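Local structure of extracellular sialidase/neuraminidase, putative (Aspergillus fumigatus, 2XZI) at residues N2-K6 and L377-N382; R50-E56 and L70-K76; D111-I115 and T156-G162; L324-V329 and I371-F375. The protein acts as a KDNase, an extracellular sialidase-family glycosidase that probably hydrolyses terminal deaminated sialic acid (KDN) from glycoconjugates. All blocks are in the same frame, centred on the assembly; numbering follows the deposited sequence.

Contact 1. Residues N2-K6 and L377-N382; sequences NDPAK and LSWILN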
# COMPACT_ATOMS: atom_id res chain seq x y z
N ASN A 2 -10.89 -24.82 14.35
CA ASN A 2 -11.35 -25.33 13.04
C ASN A 2 -11.61 -24.18 12.07
O ASN A 2 -12.21 -23.18 12.45
CB ASN A 2 -12.65 -26.15 13.20
CG ASN A 2 -12.54 -27.23 14.25
OD1 ASN A 2 -11.78 -28.19 14.11
ND2 ASN A 2 -13.32 -27.08 15.33
N ASP A 3 -11.14 -24.33 10.84
CA ASP A 3 -11.39 -23.34 9.80
C ASP A 3 -11.88 -24.08 8.57
O ASP A 3 -11.10 -24.80 7.92
CB ASP A 3 -10.15 -22.50 9.49
CG ASP A 3 -10.45 -21.32 8.55
OD1 ASP A 3 -11.43 -21.38 7.80
OD2 ASP A 3 -9.69 -20.33 8.57
N PRO A 4 -13.18 -23.90 8.24
CA PRO A 4 -13.79 -24.62 7.12
C PRO A 4 -13.16 -24.25 5.79
O PRO A 4 -13.28 -25.01 4.83
CB PRO A 4 -15.25 -24.13 7.14
CG PRO A 4 -15.19 -22.80 7.84
CD PRO A 4 -14.14 -22.99 8.88
N ALA A 5 -12.49 -23.10 5.72
CA ALA A 5 -11.87 -22.67 4.47
C ALA A 5 -10.77 -23.61 3.98
O ALA A 5 -10.52 -23.71 2.77
CB ALA A 5 -11.30 -21.27 4.62
N LYS A 6 -10.12 -24.31 4.90
CA LYS A 6 -9.07 -25.25 4.53
C LYS A 6 -9.60 -26.36 3.63
O LYS A 6 -8.83 -26.93 2.84
CB LYS A 6 -8.40 -25.81 5.78
CG LYS A 6 -7.12 -26.61 5.50
CD LYS A 6 -6.38 -26.97 6.77
CE LYS A 6 -5.06 -27.65 6.48
NZ LYS A 6 -4.41 -28.14 7.73
N LEU A 377 -8.28 -18.42 1.02
CA LEU A 377 -7.86 -18.81 2.36
C LEU A 377 -7.34 -20.23 2.36
O LEU A 377 -6.34 -20.53 3.02
CB LEU A 377 -9.02 -18.67 3.35
CG LEU A 377 -9.50 -17.26 3.65
CD1 LEU A 377 -10.78 -17.37 4.46
CD2 LEU A 377 -8.43 -16.44 4.38
N SER A 378 -7.99 -21.11 1.59
CA SER A 378 -7.54 -22.49 1.47
C SER A 378 -6.09 -22.58 1.01
O SER A 378 -5.33 -23.38 1.52
CB SER A 378 -8.39 -23.25 0.48
OG SER A 378 -7.86 -24.54 0.33
N TRP A 379 -5.70 -21.74 0.06
CA TRP A 379 -4.32 -21.75 -0.39
C TRP A 379 -3.36 -21.44 0.76
O TRP A 379 -2.35 -22.12 0.94
CB TRP A 379 -4.10 -20.82 -1.59
CG TRP A 379 -2.70 -20.88 -2.09
CD1 TRP A 379 -2.18 -21.79 -2.96
CD2 TRP A 379 -1.62 -20.01 -1.72
NE1 TRP A 379 -0.85 -21.54 -3.18
CE2 TRP A 379 -0.48 -20.45 -2.44
CE3 TRP A 379 -1.51 -18.90 -0.87
CZ2 TRP A 379 0.77 -19.81 -2.32
CZ3 TRP A 379 -0.27 -18.26 -0.77
CH2 TRP A 379 0.85 -18.72 -1.49
N ILE A 380 -3.68 -20.43 1.57
CA ILE A 380 -2.82 -20.10 2.70
C ILE A 380 -2.76 -21.26 3.69
O ILE A 380 -1.67 -21.65 4.12
CB ILE A 380 -3.32 -18.86 3.47
CG1 ILE A 380 -3.44 -17.65 2.53
CG2 ILE A 380 -2.38 -18.53 4.63
CD1 ILE A 380 -4.06 -16.38 3.19
N LEU A 381 -3.93 -21.78 4.05
CA LEU A 381 -4.05 -22.82 5.09
C LEU A 381 -3.45 -24.18 4.72
O LEU A 381 -3.08 -24.94 5.61
CB LEU A 381 -5.52 -22.99 5.49
CG LEU A 381 -6.11 -21.76 6.16
CD1 LEU A 381 -7.64 -21.87 6.17
CD2 LEU A 381 -5.53 -21.58 7.56
N ASN A 382 -3.37 -24.47 3.43
CA ASN A 382 -2.77 -25.71 2.95
C ASN A 382 -1.27 -25.59 2.67
O ASN A 382 -0.66 -26.49 2.08
CB ASN A 382 -3.58 -26.24 1.77
CG ASN A 382 -4.89 -26.87 2.23
OD1 ASN A 382 -4.89 -27.92 2.87
ND2 ASN A 382 -6.01 -26.21 1.93
O HOH W 1 -3.55 -24.93 8.29

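Contact 2. Residues R50-E56 and L70-K76; sequences RILAFAE and LVYKRTK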
# COMPACT_ATOMS: atom_id res chain seq x y z
N ARG A 50 -15.42 -3.62 -8.71
CA ARG A 50 -14.26 -3.21 -9.51
C ARG A 50 -13.04 -3.12 -8.60
O ARG A 50 -13.15 -2.70 -7.43
CB ARG A 50 -14.50 -1.86 -10.14
CG ARG A 50 -13.59 -1.59 -11.33
CD ARG A 50 -13.86 -0.24 -11.97
NE ARG A 50 -15.21 -0.10 -12.53
CZ ARG A 50 -15.58 -0.46 -13.75
NH1 ARG A 50 -14.72 -1.04 -14.60
NH2 ARG A 50 -16.84 -0.25 -14.13
N ILE A 51 -11.88 -3.49 -9.14
CA ILE A 51 -10.62 -3.39 -8.40
C ILE A 51 -9.81 -2.25 -8.98
O ILE A 51 -9.67 -2.13 -10.20
CB ILE A 51 -9.84 -4.73 -8.41
CG1 ILE A 51 -10.74 -5.85 -7.83
CG2 ILE A 51 -8.57 -4.60 -7.58
CD1 ILE A 51 -10.20 -7.26 -7.96
N LEU A 52 -9.29 -1.39 -8.08
CA LEU A 52 -8.41 -0.28 -8.43
C LEU A 52 -7.03 -0.53 -7.86
O LEU A 52 -6.89 -0.69 -6.65
CB LEU A 52 -8.95 1.03 -7.87
CG LEU A 52 -10.41 1.38 -8.16
CD1 LEU A 52 -10.80 2.72 -7.52
CD2 LEU A 52 -10.67 1.41 -9.65
N ALA A 53 -6.02 -0.59 -8.74
CA ALA A 53 -4.63 -0.78 -8.34
C ALA A 53 -3.82 0.48 -8.65
O ALA A 53 -3.81 0.95 -9.79
CB ALA A 53 -4.06 -1.98 -9.08
N PHE A 54 -3.13 0.99 -7.64
CA PHE A 54 -2.34 2.21 -7.73
C PHE A 54 -0.87 1.91 -7.53
O PHE A 54 -0.50 0.92 -6.88
CB PHE A 54 -2.75 3.20 -6.65
CG PHE A 54 -4.21 3.53 -6.64
CD1 PHE A 54 -5.09 2.77 -5.88
CD2 PHE A 54 -4.70 4.61 -7.34
CE1 PHE A 54 -6.47 3.07 -5.86
CE2 PHE A 54 -6.07 4.91 -7.33
CZ PHE A 54 -6.94 4.15 -6.57
N ALA A 55 -0.02 2.76 -8.10
CA ALA A 55 1.41 2.65 -7.87
C ALA A 55 2.09 3.99 -8.16
O ALA A 55 1.49 4.90 -8.78
CB ALA A 55 2.00 1.57 -8.77
N GLU A 56 3.33 4.11 -7.70
CA GLU A 56 4.21 5.16 -8.15
C GLU A 56 4.89 4.75 -9.44
O GLU A 56 5.58 3.73 -9.51
CB GLU A 56 5.27 5.41 -7.08
CG GLU A 56 4.76 6.17 -5.88
CD GLU A 56 5.83 6.44 -4.85
OE1 GLU A 56 7.03 6.50 -5.21
OE2 GLU A 56 5.46 6.61 -3.66
N LEU A 70 1.68 9.40 -10.03
CA LEU A 70 0.79 8.42 -9.42
C LEU A 70 -0.08 7.82 -10.50
O LEU A 70 -0.91 8.52 -11.09
CB LEU A 70 -0.09 9.08 -8.34
CG LEU A 70 -0.57 8.18 -7.20
CD1 LEU A 70 -1.51 7.06 -7.66
CD2 LEU A 70 0.58 7.61 -6.42
N VAL A 71 0.13 6.53 -10.75
CA VAL A 71 -0.53 5.81 -11.83
C VAL A 71 -1.47 4.74 -11.29
O VAL A 71 -1.43 4.42 -10.10
CB VAL A 71 0.51 5.21 -12.84
CG1 VAL A 71 1.31 6.34 -13.51
CG2 VAL A 71 1.43 4.16 -12.18
N TYR A 72 -2.34 4.21 -12.15
CA TYR A 72 -3.27 3.19 -11.72
C TYR A 72 -3.80 2.35 -12.88
O TYR A 72 -3.67 2.74 -14.05
CB TYR A 72 -4.44 3.82 -10.94
CG TYR A 72 -5.47 4.57 -11.75
CD1 TYR A 72 -5.21 5.83 -12.28
CD2 TYR A 72 -6.75 4.04 -11.95
CE1 TYR A 72 -6.17 6.53 -12.98
CE2 TYR A 72 -7.72 4.74 -12.67
CZ TYR A 72 -7.43 5.99 -13.17
OH TYR A 72 -8.38 6.71 -13.89
N LYS A 73 -4.39 1.22 -12.52
CA LYS A 73 -5.18 0.42 -13.44
C LYS A 73 -6.46 0.00 -12.75
O LYS A 73 -6.48 -0.20 -11.54
CB LYS A 73 -4.43 -0.84 -13.85
CG LYS A 73 -3.22 -0.61 -14.74
CD LYS A 73 -2.59 -1.92 -15.14
CE LYS A 73 -1.50 -1.65 -16.15
NZ LYS A 73 -1.00 -2.88 -16.77
N ARG A 74 -7.53 -0.13 -13.52
CA ARG A 74 -8.77 -0.70 -13.01
C ARG A 74 -9.04 -2.01 -13.72
O ARG A 74 -8.60 -2.21 -14.85
CB ARG A 74 -9.95 0.22 -13.33
CG ARG A 74 -9.73 1.71 -13.08
CD ARG A 74 -11.06 2.44 -13.20
NE ARG A 74 -11.70 2.23 -14.51
CZ ARG A 74 -12.99 2.42 -14.77
NH1 ARG A 74 -13.83 2.80 -13.81
NH2 ARG A 74 -13.46 2.21 -15.99
N THR A 75 -9.81 -2.88 -13.10
CA THR A 75 -10.44 -3.95 -13.83
C THR A 75 -11.45 -3.39 -14.82
O THR A 75 -12.12 -2.37 -14.55
CB THR A 75 -11.06 -5.02 -12.90
OG1 THR A 75 -12.04 -4.42 -12.03
CG2 THR A 75 -9.96 -5.66 -12.07
N LYS A 76 -11.53 -4.04 -15.99
CA LYS A 76 -12.39 -3.59 -17.08
C LYS A 76 -13.86 -3.60 -16.71
O LYS A 76 -14.61 -2.70 -17.13
CB LYS A 76 -12.18 -4.48 -18.31
CG LYS A 76 -10.87 -4.27 -19.03
CD LYS A 76 -10.76 -5.25 -20.20
CE LYS A 76 -9.49 -5.02 -20.97
NZ LYS A 76 -9.37 -6.04 -22.06

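Contact 3. Residues D111-I115 and T156-G162; sequences DDNTI and TESRDDG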
# COMPACT_ATOMS: atom_id res chain seq x y z
N ASP A 111 -18.63 4.61 1.99
CA ASP A 111 -19.90 3.85 1.90
C ASP A 111 -20.72 4.17 0.65
O ASP A 111 -21.51 3.33 0.18
CB ASP A 111 -20.81 4.14 3.11
CG ASP A 111 -20.18 3.80 4.44
OD1 ASP A 111 -19.12 3.13 4.48
OD2 ASP A 111 -20.75 4.23 5.47
N ASP A 112 -20.55 5.39 0.15
CA ASP A 112 -21.27 5.86 -1.04
C ASP A 112 -20.55 5.49 -2.33
O ASP A 112 -20.98 5.86 -3.42
CB ASP A 112 -21.43 7.39 -0.98
CG ASP A 112 -20.09 8.12 -1.04
OD1 ASP A 112 -19.07 7.58 -0.52
OD2 ASP A 112 -20.03 9.21 -1.64
N ASN A 113 -19.44 4.75 -2.17
CA ASN A 113 -18.49 4.45 -3.25
C ASN A 113 -17.61 5.60 -3.72
O ASN A 113 -16.94 5.47 -4.75
CB ASN A 113 -19.10 3.69 -4.43
CG ASN A 113 -18.08 2.84 -5.14
OD1 ASN A 113 -17.21 2.23 -4.50
ND2 ASN A 113 -18.14 2.81 -6.47
N THR A 114 -17.56 6.72 -2.99
CA THR A 114 -16.48 7.67 -3.24
C THR A 114 -15.16 6.96 -2.88
O THR A 114 -15.04 6.37 -1.79
CB THR A 114 -16.59 8.94 -2.40
OG1 THR A 114 -17.73 9.68 -2.86
CG2 THR A 114 -15.35 9.81 -2.53
N ILE A 115 -14.21 6.99 -3.80
CA ILE A 115 -12.89 6.48 -3.46
C ILE A 115 -11.96 7.65 -3.16
O ILE A 115 -11.65 8.46 -4.03
CB ILE A 115 -12.27 5.57 -4.55
CG1 ILE A 115 -13.24 4.44 -4.95
CG2 ILE A 115 -10.94 5.01 -4.03
CD1 ILE A 115 -14.04 4.74 -6.23
N THR A 156 -7.16 13.38 -3.34
CA THR A 156 -8.02 13.35 -4.52
C THR A 156 -9.11 12.31 -4.28
O THR A 156 -9.01 11.47 -3.37
CB THR A 156 -7.20 13.07 -5.80
OG1 THR A 156 -8.09 12.93 -6.92
CG2 THR A 156 -6.37 11.79 -5.66
N GLU A 157 -10.18 12.38 -5.06
CA GLU A 157 -11.21 11.36 -4.97
C GLU A 157 -11.86 11.11 -6.31
O GLU A 157 -11.73 11.92 -7.23
CB GLU A 157 -12.25 11.69 -3.89
CG GLU A 157 -13.13 12.89 -4.18
CD GLU A 157 -12.44 14.21 -3.95
OE1 GLU A 157 -11.72 14.34 -2.93
OE2 GLU A 157 -12.62 15.13 -4.77
N SER A 158 -12.49 9.96 -6.42
CA SER A 158 -13.26 9.60 -7.60
C SER A 158 -14.70 9.32 -7.22
O SER A 158 -14.97 8.66 -6.21
CB SER A 158 -12.63 8.38 -8.29
OG SER A 158 -13.44 7.90 -9.35
N ARG A 159 -15.62 9.82 -8.06
CA ARG A 159 -17.05 9.59 -7.84
C ARG A 159 -17.63 8.62 -8.88
O ARG A 159 -18.83 8.36 -8.87
CB ARG A 159 -17.83 10.90 -7.95
CG ARG A 159 -17.24 12.10 -7.24
CD ARG A 159 -17.24 11.94 -5.73
NE ARG A 159 -16.82 13.18 -5.08
CZ ARG A 159 -17.01 13.45 -3.79
NH1 ARG A 159 -17.56 12.55 -2.97
NH2 ARG A 159 -16.60 14.63 -3.30
N ASP A 160 -16.77 8.11 -9.76
CA ASP A 160 -17.21 7.28 -10.88
C ASP A 160 -16.42 5.97 -10.97
O ASP A 160 -15.98 5.54 -12.05
CB ASP A 160 -17.15 8.07 -12.20
CG ASP A 160 -15.76 8.61 -12.51
OD1 ASP A 160 -14.78 8.29 -11.78
OD2 ASP A 160 -15.63 9.39 -13.49
N ASP A 161 -16.24 5.36 -9.79
CA ASP A 161 -15.65 4.02 -9.67
C ASP A 161 -14.21 4.00 -10.21
O ASP A 161 -13.75 3.00 -10.81
CB ASP A 161 -16.58 3.00 -10.38
CG ASP A 161 -16.60 1.64 -9.71
OD1 ASP A 161 -16.27 1.52 -8.51
OD2 ASP A 161 -16.99 0.65 -10.39
N GLY A 162 -13.48 5.09 -9.98
CA GLY A 162 -12.07 5.19 -10.38
C GLY A 162 -11.82 5.65 -11.79
O GLY A 162 -10.66 5.76 -12.22
O HOH W 2 -17.61 5.94 -7.32

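Contact 4. Residues L324-V329 and I371-F375; sequences LEDAKV and IWRRF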
# COMPACT_ATOMS: atom_id res chain seq x y z
N LEU A 324 4.86 -16.65 -0.32
CA LEU A 324 4.42 -16.37 -1.69
C LEU A 324 5.25 -17.12 -2.74
O LEU A 324 4.75 -17.43 -3.83
CB LEU A 324 4.38 -14.87 -2.02
CG LEU A 324 3.47 -14.04 -1.13
CD1 LEU A 324 3.32 -12.64 -1.69
CD2 LEU A 324 2.09 -14.69 -0.90
N GLU A 325 6.50 -17.46 -2.39
CA GLU A 325 7.37 -18.17 -3.31
C GLU A 325 6.87 -19.60 -3.61
O GLU A 325 7.33 -20.23 -4.55
CB GLU A 325 8.85 -18.13 -2.87
CG GLU A 325 9.10 -18.14 -1.37
CD GLU A 325 10.48 -17.61 -0.99
OE1 GLU A 325 11.48 -18.09 -1.58
OE2 GLU A 325 10.57 -16.72 -0.11
N ASP A 326 5.90 -20.09 -2.83
CA ASP A 326 5.25 -21.37 -3.14
C ASP A 326 4.44 -21.30 -4.44
O ASP A 326 4.13 -22.34 -5.04
CB ASP A 326 4.29 -21.80 -2.02
CG ASP A 326 4.99 -22.21 -0.74
OD1 ASP A 326 6.24 -22.16 -0.67
OD2 ASP A 326 4.26 -22.58 0.21
N ALA A 327 4.09 -20.08 -4.85
CA ALA A 327 3.40 -19.83 -6.11
C ALA A 327 4.21 -18.75 -6.86
O ALA A 327 3.72 -17.65 -7.09
CB ALA A 327 1.97 -19.35 -5.85
N LYS A 328 5.44 -19.09 -7.23
CA LYS A 328 6.37 -18.11 -7.81
C LYS A 328 5.93 -17.62 -9.19
O LYS A 328 5.33 -18.37 -9.98
CB LYS A 328 7.81 -18.66 -7.86
CG LYS A 328 8.89 -17.59 -7.97
CD LYS A 328 10.27 -18.18 -8.28
CE LYS A 328 11.35 -17.10 -8.41
NZ LYS A 328 11.77 -16.52 -7.09
N VAL A 329 6.22 -16.36 -9.45
CA VAL A 329 6.08 -15.73 -10.76
C VAL A 329 7.44 -15.75 -11.45
O VAL A 329 8.48 -15.48 -10.82
CB VAL A 329 5.59 -14.26 -10.64
CG1 VAL A 329 5.57 -13.56 -12.00
CG2 VAL A 329 4.23 -14.20 -10.01
N ILE A 371 3.71 -7.23 -9.01
CA ILE A 371 2.98 -8.47 -9.27
C ILE A 371 1.59 -8.38 -8.66
O ILE A 371 1.44 -7.83 -7.56
CB ILE A 371 3.73 -9.69 -8.64
CG1 ILE A 371 5.15 -9.85 -9.19
CG2 ILE A 371 2.91 -10.99 -8.76
CD1 ILE A 371 5.33 -9.51 -10.62
N TRP A 372 0.59 -8.88 -9.38
CA TRP A 372 -0.75 -9.09 -8.86
C TRP A 372 -1.00 -10.56 -8.55
O TRP A 372 -0.76 -11.43 -9.40
CB TRP A 372 -1.77 -8.58 -9.87
CG TRP A 372 -3.20 -8.93 -9.64
CD1 TRP A 372 -3.97 -9.73 -10.45
CD2 TRP A 372 -4.07 -8.45 -8.60
NE1 TRP A 372 -5.26 -9.80 -9.96
CE2 TRP A 372 -5.35 -9.02 -8.83
CE3 TRP A 372 -3.88 -7.61 -7.48
CZ2 TRP A 372 -6.44 -8.76 -8.00
CZ3 TRP A 372 -4.98 -7.37 -6.65
CH2 TRP A 372 -6.24 -7.94 -6.93
N ARG A 373 -1.51 -10.83 -7.36
CA ARG A 373 -1.79 -12.19 -6.94
C ARG A 373 -3.22 -12.27 -6.49
O ARG A 373 -3.73 -11.32 -5.85
CB ARG A 373 -0.93 -12.58 -5.77
CG ARG A 373 0.54 -12.68 -6.07
CD ARG A 373 1.32 -13.14 -4.84
NE ARG A 373 2.66 -13.58 -5.24
CZ ARG A 373 2.93 -14.77 -5.76
NH1 ARG A 373 1.97 -15.67 -5.93
NH2 ARG A 373 4.18 -15.07 -6.11
N ARG A 374 -3.86 -13.40 -6.80
CA ARG A 374 -5.11 -13.79 -6.16
C ARG A 374 -4.90 -15.14 -5.52
O ARG A 374 -4.31 -16.04 -6.14
CB ARG A 374 -6.24 -13.87 -7.19
CG ARG A 374 -6.67 -12.52 -7.70
CD ARG A 374 -7.35 -12.56 -9.08
NE ARG A 374 -8.21 -13.72 -9.27
CZ ARG A 374 -9.45 -13.84 -8.80
NH1 ARG A 374 -10.01 -12.83 -8.13
NH2 ARG A 374 -10.12 -14.97 -8.98
N PHE A 375 -5.40 -15.31 -4.30
CA PHE A 375 -5.37 -16.62 -3.66
C PHE A 375 -6.49 -16.67 -2.66
O PHE A 375 -6.94 -15.64 -2.17
CB PHE A 375 -4.01 -16.90 -2.99
CG PHE A 375 -3.47 -15.76 -2.17
CD1 PHE A 375 -3.89 -15.58 -0.87
CD2 PHE A 375 -2.52 -14.89 -2.69
CE1 PHE A 375 -3.39 -14.54 -0.10
CE2 PHE A 375 -2.02 -13.85 -1.92
CZ PHE A 375 -2.46 -13.69 -0.62

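Contact 1. Residues N2-K6 and L377-N382
A5 and K6, in the short 3-10 turn at the N-terminus, pack against L377, S378 and L381 of the short C-terminal helix, so the two ends of the chain meet at the rim of the fold. The methyl of A5 does the apolar part: its CB lies 3.7 Å from L377 CB and 4.0 Å from L381 CD1, while A5 O sits against S378 CB. K6 runs past the helix end with its chain extended, and its CE comes 3.5 Å from L381 O. A water takes a weak hydrogen bond from K6 NZ and donates one to L381 O. The protein is a sialidase beta-propeller, and the N-terminal strand 12-18 forms the outer edge of the sheet that also holds 334-343, 349-356 and 368-375; this joining of the chain's two ends in one blade closes the ring, and the present contact lies just beyond it. N382, the first residue past the helix, supplies the polar link. Its ND2 bonds K6 O at 3.0 Å, nearly straight (169°) and on a lone pair in the carbonyl plane, and also donates back to S378 O at 2.9 Å, from above that carbonyl's plane. D3 OD1 takes the backbone N of A5 in an Asx turn and makes a salt bridge to R290; OD2, hydrogen-bonded to Y311, lies 3.5 Å from L381 CD1.

Contact 2. Residues R50-E56 and L70-K76
R50 and R74 lay their guanidinium groups flat on one another, planes 9° apart and centres 4.0 Å apart, at one end of an antiparallel hairpin formed by the two middle strands of a propeller blade. D161 probably offsets the like charges: R50 NE makes a salt bridge to its carboxylate and R74 NH1 bonds its backbone O, while R74 NH2 pairs with E89. In its own plane R50 turns NH1 toward T75 O at 2.9 Å, with a weaker bond to K76 O. T75 extends the strand pairing with its side chain. At chi1 58° its OG1 sits between backbone N and carbonyl carbon, where it accepts I51 N at 3.0 Å and also reaches T77 O. Farther along, A53 with K73 and A55 with V71 are hydrogen-bonded pairs. L52, F54, L70, Y72 and R74 share one face: L52 runs beside the R74 chain, pointing the same way, its CD2 3.6 Å from R74 CG, and the F54 ring slants across its neighbours. E56, on the same face, salt-bridges R58 of the sugar pocket, its side chain about 5 Å from bound KDN. F54 CD2 is 3.7 Å from Y72 CB and 4.0 Å from L70 CD1.

Contact 3. Residues D111-I115 and T156-G162
I115 and S158 form an antiparallel hydrogen-bonded pair that joins the start of strand 115-122 to the end of strand 152-158. I115 N gives to S158 O at 3.0 Å and S158 N returns to I115 O at 2.9 Å. Toward N113 and R159 the chains leave the strands as loops, and side chains and a water take over.

Two side-chain bonds cross. N113 ND2 reaches D161 OD1 at 3.1 Å, fairly straight at 164°; the oxygen lies in the amide plane, but the donor arrives from above the carboxylate plane. R159 bends at chi2 (-67°), which carries NH1 to T114 OG1 at 2.9 Å; that hydroxyl in turn donates to D112 OD2 at 2.6 Å, and D112 OD1 accepts T114 N in an Asx turn. R159 NH1 also serves G214 O. A water donates to N113 O and accepts from D161 N, linking the two backbones.

Apolar contact is modest: T114 CG2 lies against E157 CB at 3.9 Å, and the tip of I115, CD1, packs on the D161-G162 backbone, 3.8 Å from G162 N.

Residues 158-165 read SRDDGNTW, the Asp-box (BNR) signature of sialidases. Inside that turn S158 OG accepts G162 N at 2.9 Å and is also held to T164 O, while D160 bonds T164 OG1.

The pair lies between the second and third strands of the four-stranded sheet 101-109, 115-122, 152-158, 169-170. D161 and N113 reach across to the T46-T48 turn between strands 37-45 and 51-58, tying this blade to its neighbour.

Contact 4. Residues L324-V329 and I371-F375
R373 takes chi1 -67°, which puts CG opposite its carbonyl carbon, and then runs extended out to NE; chi4 of -81° turns the guanidinium across the chain to meet A327. The contact joins two blades of the beta-propeller: strand 368-375 belongs to the blade that carries both chain ends, and residues 324-329 are the link leaving the outer strand 322-323 of the adjoining blade. NH1 and NH2 both grip A327 O, at 2.9 and 2.8 Å, with that oxygen lying in the guanidinium plane and both nitrogens arriving on the same face of the carbonyl. A 3-10 turn presents this acceptor: A327 N bonds L324 O. L324, through CB and its backbone O, lies over one face of the guanidinium and V329 CG2 over the opposite one. E335 makes a salt bridge to R373 NH2, which probably balances its charge; E14 adds only a long, weak ion pair to NH1. L324 also leans on the F375 ring, CD2 to CE2 4.3 Å. At the other end of the segment V329 and I371 meet tip to tip, their CG2 methyls 3.7 Å apart.

How the contacts relate
Contacts 2 and 4 are buried, contacts 1 and 3 only partly so. Contact 2 pairs neighbouring strands within one blade, whereas contact 4 ties a link from one blade to a strand of the next through an arginine and a single carbonyl. Contact 3 mixes a strand pair with loop bonds, and its G162 O probably accepts a hydrogen bond from Y72 OH of contact 2. Contact 1 relies on small apolar patches and an asparagine at the chain ends. It follows directly on contact 4, since strand 368-375 leads into helix 377-381, and W379 packs on A327. I51 of contact 2 also touches W372 of contact 4.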